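PDB 1KA2: thermostable carboxypeptidase 1 from Pyrococcus furiosus, which is a homodimeric, cobalt-dependent metallocarboxypeptidase of the M32 family that removes amino acids one by one from the C-terminus of peptides, with broad specificity. Local coordinates for residues A[31-35]-A[36-40]; A[21-24]-A[25-29]; A[119-122]-A[123-126]; A[218-222]-A[223-227]; A[282-286]-A[287-291]. All coordinates share one frame; numbering follows the deposited sequence.

Interaction 1 (A[31-35]-A[36-40]); sequences GWDLE and VNMPK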
loop_
_atom_site.group_PDB
_atom_site.type_symbol
_atom_site.label_atom_id
_atom_site.label_comp_id
_atom_site.label_asym_id
_atom_site.label_seq_id
_atom_site.Cartn_x
_atom_site.Cartn_y
_atom_site.Cartn_z
ATOM N N GLY A 31 -2.611 2.698 5.832
ATOM C CA GLY A 31 -2.304 3.982 6.438
ATOM C C GLY A 31 -1.099 4.635 5.809
ATOM O O GLY A 31 -1.117 5.827 5.492
ATOM N N TRP A 32 -0.038 3.861 5.619
ATOM C CA TRP A 32 1.163 4.398 4.999
ATOM C C TRP A 32 0.834 4.944 3.617
ATOM O O TRP A 32 1.188 6.075 3.273
ATOM C CB TRP A 32 2.232 3.295 4.872
ATOM C CG TRP A 32 3.491 3.725 4.168
ATOM C CD1 TRP A 32 4.543 4.402 4.709
ATOM C CD2 TRP A 32 3.810 3.524 2.782
ATOM N NE1 TRP A 32 5.498 4.640 3.748
ATOM C CE2 TRP A 32 5.071 4.109 2.556
ATOM C CE3 TRP A 32 3.144 2.904 1.709
ATOM C CZ2 TRP A 32 5.693 4.097 1.295
ATOM C CZ3 TRP A 32 3.759 2.891 0.453
ATOM C CH2 TRP A 32 5.022 3.483 0.257
ATOM N N ASP A 33 0.151 4.133 2.815
ATOM C CA ASP A 33 -0.180 4.544 1.454
ATOM C C ASP A 33 -1.082 5.771 1.459
ATOM O O ASP A 33 -0.927 6.674 0.635
ATOM C CB ASP A 33 -0.843 3.384 0.689
ATOM C CG ASP A 33 -1.339 3.806 -0.671
ATOM O OD1 ASP A 33 -2.543 4.118 -0.803
ATOM O OD2 ASP A 33 -0.508 3.857 -1.598
ATOM N N LEU A 34 -2.023 5.809 2.396
ATOM C CA LEU A 34 -2.907 6.959 2.491
ATOM C C LEU A 34 -2.073 8.240 2.616
ATOM O O LEU A 34 -2.344 9.218 1.922
ATOM C CB LEU A 34 -3.865 6.784 3.678
ATOM C CG LEU A 34 -4.539 7.967 4.394
ATOM C CD1 LEU A 34 -4.753 9.149 3.497
ATOM C CD2 LEU A 34 -5.859 7.475 4.962
ATOM N N GLU A 35 -1.046 8.217 3.470
ATOM C CA GLU A 35 -0.175 9.379 3.692
ATOM C C GLU A 35 0.817 9.680 2.572
ATOM O O GLU A 35 1.079 10.838 2.265
ATOM C CB GLU A 35 0.665 9.210 4.970
ATOM C CG GLU A 35 -0.075 9.235 6.306
ATOM C CD GLU A 35 -0.855 10.515 6.539
ATOM O OE1 GLU A 35 -0.349 11.624 6.246
ATOM O OE2 GLU A 35 -1.983 10.404 7.036
ATOM N N VAL A 36 1.374 8.635 1.973
ATOM C CA VAL A 36 2.398 8.810 0.953
ATOM C C VAL A 36 2.027 8.773 -0.530
ATOM O O VAL A 36 2.608 9.511 -1.322
ATOM C CB VAL A 36 3.546 7.783 1.191
ATOM C CG1 VAL A 36 4.629 7.915 0.109
ATOM C CG2 VAL A 36 4.150 7.999 2.577
ATOM N N ASN A 37 1.067 7.942 -0.923
ATOM C CA ASN A 37 0.744 7.840 -2.348
ATOM C C ASN A 37 -0.661 8.153 -2.836
ATOM O O ASN A 37 -0.828 8.707 -3.923
ATOM C CB ASN A 37 1.093 6.435 -2.840
ATOM C CG ASN A 37 2.512 6.039 -2.509
ATOM O OD1 ASN A 37 3.440 6.781 -2.777
ATOM N ND2 ASN A 37 2.686 4.856 -1.933
ATOM N N MET A 38 -1.654 7.774 -2.043
ATOM C CA MET A 38 -3.067 7.917 -2.385
ATOM C C MET A 38 -3.553 9.199 -3.044
ATOM O O MET A 38 -3.313 10.300 -2.554
ATOM C CB MET A 38 -3.934 7.653 -1.140
ATOM C CG MET A 38 -5.411 7.436 -1.448
ATOM S SD MET A 38 -6.477 7.393 -0.001
ATOM C CE MET A 38 -6.372 9.125 0.529
ATOM N N PRO A 39 -4.223 9.071 -4.201
ATOM C CA PRO A 39 -4.730 10.285 -4.861
ATOM C C PRO A 39 -5.733 10.835 -3.872
ATOM O O PRO A 39 -6.456 10.063 -3.246
ATOM C CB PRO A 39 -5.430 9.779 -6.124
ATOM C CG PRO A 39 -5.046 8.344 -6.262
ATOM C CD PRO A 39 -4.190 7.916 -5.111
ATOM N N LYS A 40 -5.818 12.151 -3.749
ATOM C CA LYS A 40 -6.696 12.756 -2.746
ATOM C C LYS A 40 -8.115 12.250 -2.622
ATOM O O LYS A 40 -8.595 12.002 -1.525
ATOM C CB LYS A 40 -6.716 14.275 -2.914
ATOM C CG LYS A 40 -5.344 14.963 -2.864
ATOM C CD LYS A 40 -4.722 15.066 -1.445
ATOM C CE LYS A 40 -3.371 15.828 -1.447
ATOM N NZ LYS A 40 -2.801 15.901 -0.059
#
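D33 O at the end of helix 8-36 is gripped by two backbone donors, N37 N at 2.8 Å and M38 N at 3.0 Å, the second almost straight (176°), while V36 N closes the preceding helical turn on W32 O. As N37 leaves helical geometry, this shared acceptor finishes the helix. The carboxylate of D33 swings round to the same end and takes a weak bond from the amide, N37 ND2 to D33 OD2 at 3.4 Å; its stronger partners are R46 on OD1 and R250 of the second subunit on OD2, both salt bridges. With CG anti to the backbone N (chi1 177°), the indole of W32 lies forward toward the helix's C-terminal end, where V36 CG2 sits over the five-membered ring, 4.1 Å from the centroid. N37 ND2 approaches the six-membered side obliquely. Were W32 an alanine, V36 CG2 and the N37 amide would probably lose the surface they rest on, and R250 of the same chain its cation-pi partner. Farther out, L34 CD1 meets M38 CE alongside, a tight 3.4 Å. L34 and M38 both pack on helix 43-61, W32 and V36 reach strand 231-235, and the second subunit borders W32, N37 and M38.

Interaction 2 (A[21-24]-A[25-29]); sequences WAIG and HAQSV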
loop_
_atom_site.group_PDB
_atom_site.type_symbol
_atom_site.label_atom_id
_atom_site.label_comp_id
_atom_site.label_asym_id
_atom_site.label_seq_id
_atom_site.Cartn_x
_atom_site.Cartn_y
_atom_site.Cartn_z
ATOM N N TRP A 21 -2.832 -10.935 12.662
ATOM C CA TRP A 21 -1.603 -10.278 12.248
ATOM C C TRP A 21 -1.701 -9.792 10.797
ATOM O O TRP A 21 -1.257 -8.692 10.475
ATOM C CB TRP A 21 -0.399 -11.225 12.390
ATOM C CG TRP A 21 0.875 -10.628 11.843
ATOM C CD1 TRP A 21 1.766 -9.831 12.506
ATOM C CD2 TRP A 21 1.335 -10.703 10.491
ATOM N NE1 TRP A 21 2.749 -9.396 11.647
ATOM C CE2 TRP A 21 2.509 -9.916 10.401
ATOM C CE3 TRP A 21 0.865 -11.355 9.339
ATOM C CZ2 TRP A 21 3.226 -9.764 9.203
ATOM C CZ3 TRP A 21 1.579 -11.202 8.137
ATOM C CH2 TRP A 21 2.746 -10.409 8.084
ATOM N N ALA A 22 -2.285 -10.603 9.923
ATOM C CA ALA A 22 -2.414 -10.224 8.517
ATOM C C ALA A 22 -3.276 -8.969 8.309
ATOM O O ALA A 22 -2.950 -8.110 7.483
ATOM C CB ALA A 22 -2.979 -11.398 7.721
ATOM N N ILE A 23 -4.387 -8.869 9.034
ATOM C CA ILE A 23 -5.230 -7.688 8.910
ATOM C C ILE A 23 -4.395 -6.471 9.324
ATOM O O ILE A 23 -4.477 -5.419 8.695
ATOM C CB ILE A 23 -6.494 -7.802 9.800
ATOM C CG1 ILE A 23 -7.369 -8.951 9.295
ATOM C CG2 ILE A 23 -7.296 -6.504 9.768
ATOM C CD1 ILE A 23 -8.606 -9.176 10.140
ATOM N N GLY A 24 -3.571 -6.627 10.362
ATOM C CA GLY A 24 -2.720 -5.532 10.822
ATOM C C GLY A 24 -1.678 -5.138 9.783
ATOM O O GLY A 24 -1.384 -3.952 9.577
ATOM N N HIS A 25 -1.099 -6.138 9.131
ATOM C CA HIS A 25 -0.126 -5.878 8.084
ATOM C C HIS A 25 -0.852 -5.003 7.073
ATOM O O HIS A 25 -0.363 -3.960 6.647
ATOM C CB HIS A 25 0.269 -7.183 7.415
ATOM C CG HIS A 25 1.185 -7.006 6.250
ATOM N ND1 HIS A 25 2.528 -6.738 6.396
ATOM C CD2 HIS A 25 0.951 -7.058 4.918
ATOM C CE1 HIS A 25 3.085 -6.633 5.200
ATOM N NE2 HIS A 25 2.148 -6.824 4.286
ATOM N N ALA A 26 -2.048 -5.443 6.708
ATOM C CA ALA A 26 -2.865 -4.718 5.748
ATOM C C ALA A 26 -3.182 -3.298 6.246
ATOM O O ALA A 26 -3.068 -2.347 5.491
ATOM C CB ALA A 26 -4.148 -5.497 5.472
ATOM N N GLN A 27 -3.557 -3.145 7.515
ATOM C CA GLN A 27 -3.864 -1.805 8.033
ATOM C C GLN A 27 -2.675 -0.853 7.898
ATOM O O GLN A 27 -2.844 0.310 7.540
ATOM C CB GLN A 27 -4.313 -1.868 9.508
ATOM C CG GLN A 27 -5.717 -2.422 9.748
ATOM C CD GLN A 27 -6.834 -1.416 9.475
ATOM O OE1 GLN A 27 -7.853 -1.394 10.178
ATOM N NE2 GLN A 27 -6.656 -0.592 8.453
ATOM N N SER A 28 -1.471 -1.340 8.183
ATOM C CA SER A 28 -0.264 -0.510 8.081
ATOM C C SER A 28 -0.031 -0.030 6.655
ATOM O O SER A 28 0.270 1.147 6.408
ATOM C CB SER A 28 0.968 -1.294 8.537
ATOM O OG SER A 28 0.878 -1.651 9.902
ATOM N N VAL A 29 -0.149 -0.956 5.715
ATOM C CA VAL A 29 0.050 -0.624 4.320
ATOM C C VAL A 29 -0.966 0.431 3.893
ATOM O O VAL A 29 -0.628 1.371 3.186
ATOM C CB VAL A 29 -0.070 -1.882 3.437
ATOM C CG1 VAL A 29 0.036 -1.504 1.974
ATOM C CG2 VAL A 29 1.056 -2.848 3.795
#
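W21 and H25, one helical turn apart in helix 8-36, run their side chains alongside one another in the same direction. Both have CG anti to the backbone N (chi1 174° and 175°), which sends both rings forward, toward the C-terminal end of the helix. Their planes are 27° from parallel but slid apart, the six-membered ring of W21 and the imidazole having centroids 5.4 Å apart, so overlap is slight. What rests on the indole is instead the methylene: H25 CB lies over the face of the six-membered ring, 4.2 Å from its centroid, and the outer corner of the indole, W21 CH2, comes to 4.0 Å from H25 ND1. The imidazole is fixed at both nitrogens, ND1 by the carbonyl of F244 and NE2 by R46 of the second subunit, and this should hold its rotation about CB-CG. On its far side V29 CG2 lies over one ring face, extending the row of side chains by another turn.

The I23 and Q27 pair is looser. Its side chains come no nearer than I23 CG2 to Q27 CG at 4.4 Å, and both lean on helix 43-61 instead, at L53. Partly exposed G24 contributes only backbone here, its carbonyl receiving S28 N at 3.0 Å. Backbone bonds from H25, A26 and Q27 to W21, A22 and I23 complete the regular i to i+4 series. The arrangement is that of a continuous alpha-helix whose W21, A22, H25 and V29 side packs against the second subunit, part of the homodimer interface.

Interaction 3 (A[119-122]-A[123-126]); sequences WEEA and KAKD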
loop_
_atom_site.group_PDB
_atom_site.type_symbol
_atom_site.label_atom_id
_atom_site.label_comp_id
_atom_site.label_asym_id
_atom_site.label_seq_id
_atom_site.Cartn_x
_atom_site.Cartn_y
_atom_site.Cartn_z
ATOM N N TRP A 119 -12.226 20.647 15.755
ATOM C CA TRP A 119 -10.962 21.139 16.302
ATOM C C TRP A 119 -10.137 21.699 15.146
ATOM O O TRP A 119 -9.443 22.714 15.285
ATOM C CB TRP A 119 -10.187 19.989 16.956
ATOM C CG TRP A 119 -8.735 20.274 17.167
ATOM C CD1 TRP A 119 -8.170 20.922 18.234
ATOM C CD2 TRP A 119 -7.661 19.981 16.265
ATOM N NE1 TRP A 119 -6.820 21.055 18.045
ATOM C CE2 TRP A 119 -6.482 20.488 16.846
ATOM C CE3 TRP A 119 -7.582 19.351 15.016
ATOM C CZ2 TRP A 119 -5.229 20.371 16.225
ATOM C CZ3 TRP A 119 -6.345 19.237 14.403
ATOM C CH2 TRP A 119 -5.187 19.746 15.001
ATOM N N GLU A 120 -10.237 21.035 14.000
ATOM C CA GLU A 120 -9.485 21.430 12.822
ATOM C C GLU A 120 -9.814 22.844 12.323
ATOM O O GLU A 120 -8.911 23.592 11.940
ATOM C CB GLU A 120 -9.688 20.381 11.722
ATOM C CG GLU A 120 -8.550 20.311 10.723
ATOM C CD GLU A 120 -8.598 19.051 9.848
ATOM O OE1 GLU A 120 -8.289 17.950 10.364
ATOM O OE2 GLU A 120 -8.962 19.170 8.653
ATOM N N GLU A 121 -11.090 23.219 12.319
ATOM C CA GLU A 121 -11.450 24.559 11.877
ATOM C C GLU A 121 -11.224 25.534 13.023
ATOM O O GLU A 121 -10.804 26.666 12.801
ATOM C CB GLU A 121 -12.908 24.629 11.395
ATOM C CG GLU A 121 -13.073 24.404 9.875
ATOM C CD GLU A 121 -12.214 25.350 9.032
ATOM O OE1 GLU A 121 -12.142 26.551 9.383
ATOM O OE2 GLU A 121 -11.626 24.897 8.017
ATOM N N ALA A 122 -11.472 25.083 14.251
ATOM C CA ALA A 122 -11.276 25.922 15.433
ATOM C C ALA A 122 -9.829 26.422 15.572
ATOM O O ALA A 122 -9.603 27.555 16.003
ATOM C CB ALA A 122 -11.680 25.158 16.694
ATOM N N LYS A 123 -8.859 25.578 15.218
ATOM C CA LYS A 123 -7.447 25.954 15.307
ATOM C C LYS A 123 -7.110 26.969 14.241
ATOM O O LYS A 123 -6.396 27.934 14.492
ATOM C CB LYS A 123 -6.529 24.746 15.119
ATOM C CG LYS A 123 -5.054 25.124 15.164
ATOM C CD LYS A 123 -4.137 23.933 14.933
ATOM C CE LYS A 123 -2.676 24.374 14.972
ATOM N NZ LYS A 123 -1.730 23.257 14.704
ATOM N N ALA A 124 -7.629 26.733 13.044
ATOM C CA ALA A 124 -7.385 27.618 11.916
ATOM C C ALA A 124 -8.028 28.995 12.104
ATOM O O ALA A 124 -7.416 30.015 11.791
ATOM C CB ALA A 124 -7.896 26.965 10.629
ATOM N N LYS A 125 -9.253 29.028 12.620
ATOM C CA LYS A 125 -9.944 30.298 12.827
ATOM C C LYS A 125 -9.783 30.828 14.254
ATOM O O LYS A 125 -10.501 31.737 14.675
ATOM C CB LYS A 125 -11.433 30.160 12.482
ATOM C CG LYS A 125 -12.156 31.506 12.359
ATOM C CD LYS A 125 -13.561 31.370 11.789
ATOM C CE LYS A 125 -14.172 32.741 11.518
ATOM N NZ LYS A 125 -15.427 32.658 10.711
ATOM N N ASP A 126 -8.832 30.257 14.990
ATOM C CA ASP A 126 -8.557 30.668 16.368
ATOM C C ASP A 126 -9.815 30.877 17.202
ATOM O O ASP A 126 -9.973 31.924 17.821
ATOM C CB ASP A 126 -7.740 31.967 16.383
ATOM C CG ASP A 126 -6.320 31.770 15.907
ATOM O OD1 ASP A 126 -5.570 31.039 16.581
ATOM O OD2 ASP A 126 -5.956 32.345 14.862
#
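The last turn of helix 102-124 carries this i to i+4 contact, in which W119 and K123 run side by side before the chain leaves helical geometry at K125. The aliphatic part of the lysine supplies the touch: K123 CD comes to 3.9 Å from W119 CZ2, approaching the indole obliquely. K123 is drawn out straight, with CG anti to the backbone N (chi1 178°) and every later torsion near 180°, so the chain passes the benzene side of the indole and delivers its amine to a carbonyl beyond. There NZ donates to Q408 O, while W119 NE1 donates to L407 O. Two neighbouring carbonyls of the GXXQDXHW motif are thus held by the paired side chains of this helix end, and F131 meets the indole edge to face.

Beneath the side chains, K123 N binds W119 O at 2.9 Å and K125 N closes the final turn on E121 O. E121 and A124 are exposed and meet only loosely, the carboxylate atom OE1 of the one standing 4.4 Å from CB of the other. Past the helix the chain turns at D126, whose phi is positive and whose OD1 is tied to S403. D126 N makes a weak bond to K123 O at 3.4 Å.

Interaction 4 (A[218-222]-A[223-227]); sequences WILQK and FGFPL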
loop_
_atom_site.group_PDB
_atom_site.type_symbol
_atom_site.label_atom_id
_atom_site.label_comp_id
_atom_site.label_asym_id
_atom_site.label_seq_id
_atom_site.Cartn_x
_atom_site.Cartn_y
_atom_site.Cartn_z
ATOM N N TRP A 218 22.282 10.367 2.410
ATOM C CA TRP A 218 23.655 10.109 2.821
ATOM C C TRP A 218 23.726 9.717 4.292
ATOM O O TRP A 218 24.474 8.813 4.667
ATOM C CB TRP A 218 24.510 11.356 2.602
ATOM C CG TRP A 218 25.982 11.155 2.849
ATOM C CD1 TRP A 218 26.916 10.738 1.938
ATOM C CD2 TRP A 218 26.698 11.419 4.063
ATOM N NE1 TRP A 218 28.166 10.736 2.506
ATOM C CE2 TRP A 218 28.065 11.151 3.808
ATOM C CE3 TRP A 218 26.321 11.859 5.338
ATOM C CZ2 TRP A 218 29.059 11.310 4.783
ATOM C CZ3 TRP A 218 27.308 12.017 6.312
ATOM C CH2 TRP A 218 28.663 11.744 6.025
ATOM N N ILE A 219 22.958 10.407 5.127
ATOM C CA ILE A 219 22.968 10.099 6.548
ATOM C C ILE A 219 22.384 8.709 6.798
ATOM O O ILE A 219 22.937 7.922 7.575
ATOM C CB ILE A 219 22.175 11.150 7.354
ATOM C CG1 ILE A 219 22.897 12.496 7.279
ATOM C CG2 ILE A 219 22.010 10.692 8.804
ATOM C CD1 ILE A 219 22.224 13.614 8.056
ATOM N N LEU A 220 21.278 8.385 6.136
ATOM C CA LEU A 220 20.690 7.071 6.350
ATOM C C LEU A 220 21.630 5.937 5.916
ATOM O O LEU A 220 21.662 4.888 6.555
ATOM C CB LEU A 220 19.335 6.970 5.651
ATOM C CG LEU A 220 18.228 7.786 6.343
ATOM C CD1 LEU A 220 16.932 7.653 5.561
ATOM C CD2 LEU A 220 18.032 7.296 7.781
ATOM N N GLN A 221 22.404 6.142 4.852
ATOM C CA GLN A 221 23.343 5.105 4.416
ATOM C C GLN A 221 24.491 5.027 5.428
ATOM O O GLN A 221 25.062 3.958 5.654
ATOM C CB GLN A 221 23.892 5.422 3.026
ATOM C CG GLN A 221 22.810 5.814 2.032
ATOM C CD GLN A 221 23.343 6.031 0.616
ATOM O OE1 GLN A 221 23.145 5.189 -0.253
ATOM N NE2 GLN A 221 24.020 7.146 0.383
ATOM N N LYS A 222 24.820 6.156 6.050
ATOM C CA LYS A 222 25.875 6.162 7.048
ATOM C C LYS A 222 25.424 5.383 8.270
ATOM O O LYS A 222 26.243 4.782 8.963
ATOM C CB LYS A 222 26.251 7.593 7.430
ATOM C CG LYS A 222 27.152 8.251 6.410
ATOM C CD LYS A 222 28.414 7.423 6.205
ATOM C CE LYS A 222 29.214 7.932 5.019
ATOM N NZ LYS A 222 30.418 7.090 4.769
ATOM N N PHE A 223 24.117 5.400 8.523
ATOM C CA PHE A 223 23.535 4.670 9.652
ATOM C C PHE A 223 23.352 3.193 9.300
ATOM O O PHE A 223 23.085 2.365 10.177
ATOM C CB PHE A 223 22.154 5.233 10.026
ATOM C CG PHE A 223 22.190 6.555 10.755
ATOM C CD1 PHE A 223 23.381 7.076 11.255
ATOM C CD2 PHE A 223 21.004 7.262 10.980
ATOM C CE1 PHE A 223 23.390 8.273 11.967
ATOM C CE2 PHE A 223 21.002 8.461 11.694
ATOM C CZ PHE A 223 22.195 8.967 12.188
ATOM N N GLY A 224 23.469 2.865 8.019
ATOM C CA GLY A 224 23.279 1.485 7.613
ATOM C C GLY A 224 21.807 1.138 7.428
ATOM O O GLY A 224 21.422 -0.034 7.473
ATOM N N PHE A 225 20.980 2.165 7.230
ATOM C CA PHE A 225 19.546 1.983 7.009
ATOM C C PHE A 225 19.468 1.149 5.723
ATOM O O PHE A 225 19.925 1.582 4.666
ATOM C CB PHE A 225 18.880 3.354 6.840
ATOM C CG PHE A 225 17.376 3.322 6.918
ATOM C CD1 PHE A 225 16.736 2.685 7.973
ATOM C CD2 PHE A 225 16.606 3.965 5.960
ATOM C CE1 PHE A 225 15.349 2.690 8.083
ATOM C CE2 PHE A 225 15.216 3.979 6.058
ATOM C CZ PHE A 225 14.587 3.338 7.129
ATOM N N PRO A 226 18.895 -0.062 5.805
ATOM C CA PRO A 226 18.765 -0.986 4.669
ATOM C C PRO A 226 17.736 -0.657 3.579
ATOM O O PRO A 226 16.755 -1.385 3.405
ATOM C CB PRO A 226 18.491 -2.320 5.361
ATOM C CG PRO A 226 17.608 -1.902 6.490
ATOM C CD PRO A 226 18.280 -0.638 7.019
ATOM N N LEU A 227 17.989 0.423 2.838
ATOM C CA LEU A 227 17.113 0.872 1.762
ATOM C C LEU A 227 16.955 -0.131 0.621
ATOM O O LEU A 227 17.923 -0.768 0.203
ATOM C CB LEU A 227 17.629 2.181 1.162
ATOM C CG LEU A 227 17.593 3.485 1.957
ATOM C CD1 LEU A 227 16.209 3.667 2.582
ATOM C CD2 LEU A 227 18.658 3.460 3.011
#
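I219 pushes its CG2 methyl against the face of the F223 ring, one turn further along helix 209-223. The methyl lies 4.0 Å from the ring centroid and 20° off the normal, shifted toward the CE2-CZ rim, while I219 O sits beneath the other end of the ring, 3.5 Å from F223 CG. Methyl and carbonyl together fill the ground under the phenyl group, which, with CG anti to the carbonyl carbon (chi1 -75°), folds back over the helix. The next bump is L220. Its CD1 meets F225 CD2 at 3.7 Å, and its CD2 lies 4.1 Å from F225 CG, so the isobutyl fork leans obliquely on one side of that ring. F225 CB rests on the base of the same leucine, 3.8 Å from L220 CB.

F271, F453 and W305 surround the F223 ring, and L220, F223 and F225 all press on helix 261-278, which bears the HEXXH motif. The F225 side chain ends about 7 Å from that of E270, the predicted proton donor/acceptor. The chain reverses at G224, whose positive phi would jam a CB against the preceding carbonyl. With F225 N bound to L220 O at 2.9 Å and G224 N weakly to Q221 O, the helix ends in a Schellman motif.

Interaction 5 (A[282-286]-A[287-291]); sequences ERFMF and TPIAG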
loop_
_atom_site.group_PDB
_atom_site.type_symbol
_atom_site.label_atom_id
_atom_site.label_comp_id
_atom_site.label_asym_id
_atom_site.label_seq_id
_atom_site.Cartn_x
_atom_site.Cartn_y
_atom_site.Cartn_z
ATOM N N GLU A 282 13.594 -12.375 14.495
ATOM C CA GLU A 282 12.785 -13.070 13.489
ATOM C C GLU A 282 12.136 -14.386 13.923
ATOM O O GLU A 282 11.283 -14.919 13.216
ATOM C CB GLU A 282 13.596 -13.305 12.213
ATOM C CG GLU A 282 14.108 -12.024 11.567
ATOM C CD GLU A 282 14.605 -12.248 10.151
ATOM O OE1 GLU A 282 15.059 -13.369 9.841
ATOM O OE2 GLU A 282 14.544 -11.301 9.347
ATOM N N ARG A 283 12.526 -14.926 15.068
ATOM C CA ARG A 283 11.888 -16.151 15.520
ATOM C C ARG A 283 10.488 -15.807 16.042
ATOM O O ARG A 283 9.685 -16.698 16.295
ATOM C CB ARG A 283 12.710 -16.809 16.628
ATOM C CG ARG A 283 14.109 -17.208 16.193
ATOM C CD ARG A 283 14.938 -17.675 17.376
ATOM N NE ARG A 283 15.135 -16.603 18.340
ATOM C CZ ARG A 283 15.619 -16.780 19.562
ATOM N NH1 ARG A 283 15.959 -17.993 19.970
ATOM N NH2 ARG A 283 15.750 -15.748 20.379
ATOM N N PHE A 284 10.210 -14.508 16.195
ATOM C CA PHE A 284 8.917 -14.014 16.691
ATOM C C PHE A 284 8.005 -13.502 15.557
ATOM O O PHE A 284 6.902 -12.993 15.805
ATOM C CB PHE A 284 9.127 -12.869 17.706
ATOM C CG PHE A 284 10.062 -13.209 18.852
ATOM C CD1 PHE A 284 10.385 -14.534 19.154
ATOM C CD2 PHE A 284 10.607 -12.195 19.641
ATOM C CE1 PHE A 284 11.235 -14.839 20.217
ATOM C CE2 PHE A 284 11.461 -12.493 20.714
ATOM C CZ PHE A 284 11.776 -13.812 21.001
ATOM N N MET A 285 8.469 -13.635 14.315
ATOM C CA MET A 285 7.714 -13.175 13.151
ATOM C C MET A 285 6.282 -13.723 13.157
ATOM O O MET A 285 6.066 -14.916 13.386
ATOM C CB MET A 285 8.452 -13.607 11.876
ATOM C CG MET A 285 8.133 -12.798 10.640
ATOM S SD MET A 285 9.026 -13.405 9.187
ATOM C CE MET A 285 10.616 -12.605 9.402
ATOM N N PHE A 286 5.306 -12.848 12.904
ATOM C CA PHE A 286 3.883 -13.232 12.891
ATOM C C PHE A 286 3.251 -13.419 14.281
ATOM O O PHE A 286 2.076 -13.783 14.382
ATOM C CB PHE A 286 3.685 -14.526 12.099
ATOM C CG PHE A 286 4.372 -14.527 10.784
ATOM C CD1 PHE A 286 5.397 -15.427 10.528
ATOM C CD2 PHE A 286 4.022 -13.601 9.805
ATOM C CE1 PHE A 286 6.073 -15.405 9.302
ATOM C CE2 PHE A 286 4.685 -13.570 8.587
ATOM C CZ PHE A 286 5.715 -14.475 8.333
ATOM N N THR A 287 4.019 -13.169 15.338
ATOM C CA THR A 287 3.520 -13.336 16.704
ATOM C C THR A 287 3.403 -12.010 17.445
ATOM O O THR A 287 4.084 -11.042 17.119
ATOM C CB THR A 287 4.455 -14.214 17.537
ATOM O OG1 THR A 287 5.594 -13.443 17.931
ATOM C CG2 THR A 287 4.912 -15.413 16.735
ATOM N N PRO A 288 2.552 -11.962 18.480
ATOM C CA PRO A 288 2.353 -10.740 19.272
ATOM C C PRO A 288 3.528 -10.241 20.122
ATOM O O PRO A 288 3.431 -9.168 20.711
ATOM C CB PRO A 288 1.118 -11.068 20.111
ATOM C CG PRO A 288 1.145 -12.548 20.215
ATOM C CD PRO A 288 1.562 -12.991 18.849
ATOM N N ILE A 289 4.625 -10.995 20.199
ATOM C CA ILE A 289 5.777 -10.540 20.977
ATOM C C ILE A 289 6.791 -9.784 20.129
ATOM O O ILE A 289 7.676 -9.109 20.660
ATOM C CB ILE A 289 6.510 -11.691 21.713
ATOM C CG1 ILE A 289 6.781 -12.859 20.767
ATOM C CG2 ILE A 289 5.702 -12.116 22.934
ATOM C CD1 ILE A 289 7.530 -14.009 21.448
ATOM N N ALA A 290 6.667 -9.902 18.811
ATOM C CA ALA A 290 7.555 -9.169 17.914
ATOM C C ALA A 290 7.100 -7.703 17.934
ATOM O O ALA A 290 5.904 -7.432 18.034
ATOM C CB ALA A 290 7.452 -9.730 16.490
ATOM N N GLY A 291 8.045 -6.764 17.860
ATOM C CA GLY A 291 7.696 -5.346 17.850
ATOM C C GLY A 291 7.880 -4.546 19.135
ATOM O O GLY A 291 7.757 -5.081 20.235
#
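F284 O is gripped twice by T287, by the hydroxyl OG1 at 2.5 Å and by the backbone N at 2.9 Å. The second bond closes a type II beta turn from F284 to T287, and a type I turn from T287 to A290 follows directly, so the chain doubles back in two linked turns between helices 261-278 and 295-309. T287 OG1 stands between its own backbone N and carbonyl carbon (chi1 77°), which aims it into the turn; it also takes a weak bond from I289 N at 3.5 Å and thereby ties the two turns together. A valine in place of T287 would probably leave F284 O with the backbone N as its one partner from this residue and free the start of the second turn to shift.

W21 meets F286 edge to face, and R18 makes a cation-pi contact with the same ring; P288 packs between helices 8-36 and 81-99. V48 of the second subunit also touches F286. Within the turns, A290 CB approaches F284 CB at 3.8 Å, closing the fold on the side of the carbonyl. The I289 side chain crosses the phenyl group of F284 at about a right angle, and its CD1 methyl lies over one ring face, 3.8 Å from the centroid and 14° off the normal.

Overall arrangement
Interactions 2 and 1 follow in series on helix 8-36, their centres 15 Å apart, and both, like interaction 5, meet the second subunit. Interaction 5 lies on the same side of the chain's centre as interaction 2, touching it where W21 CH2 lies 3.7 Å from F286 CE2. Interaction 4 is about 10 Å at nearest atoms from interactions 1 and 5. It approaches the catalytic site most directly: the F225 side chain lies about 9 Å from that of H273 and about 13 Å from the magnesium ion, while the W32 side chain is about 10 Å from that of E270. Interaction 3 stands apart, its centre 41 Å from that of interaction 5, across the chain's centre.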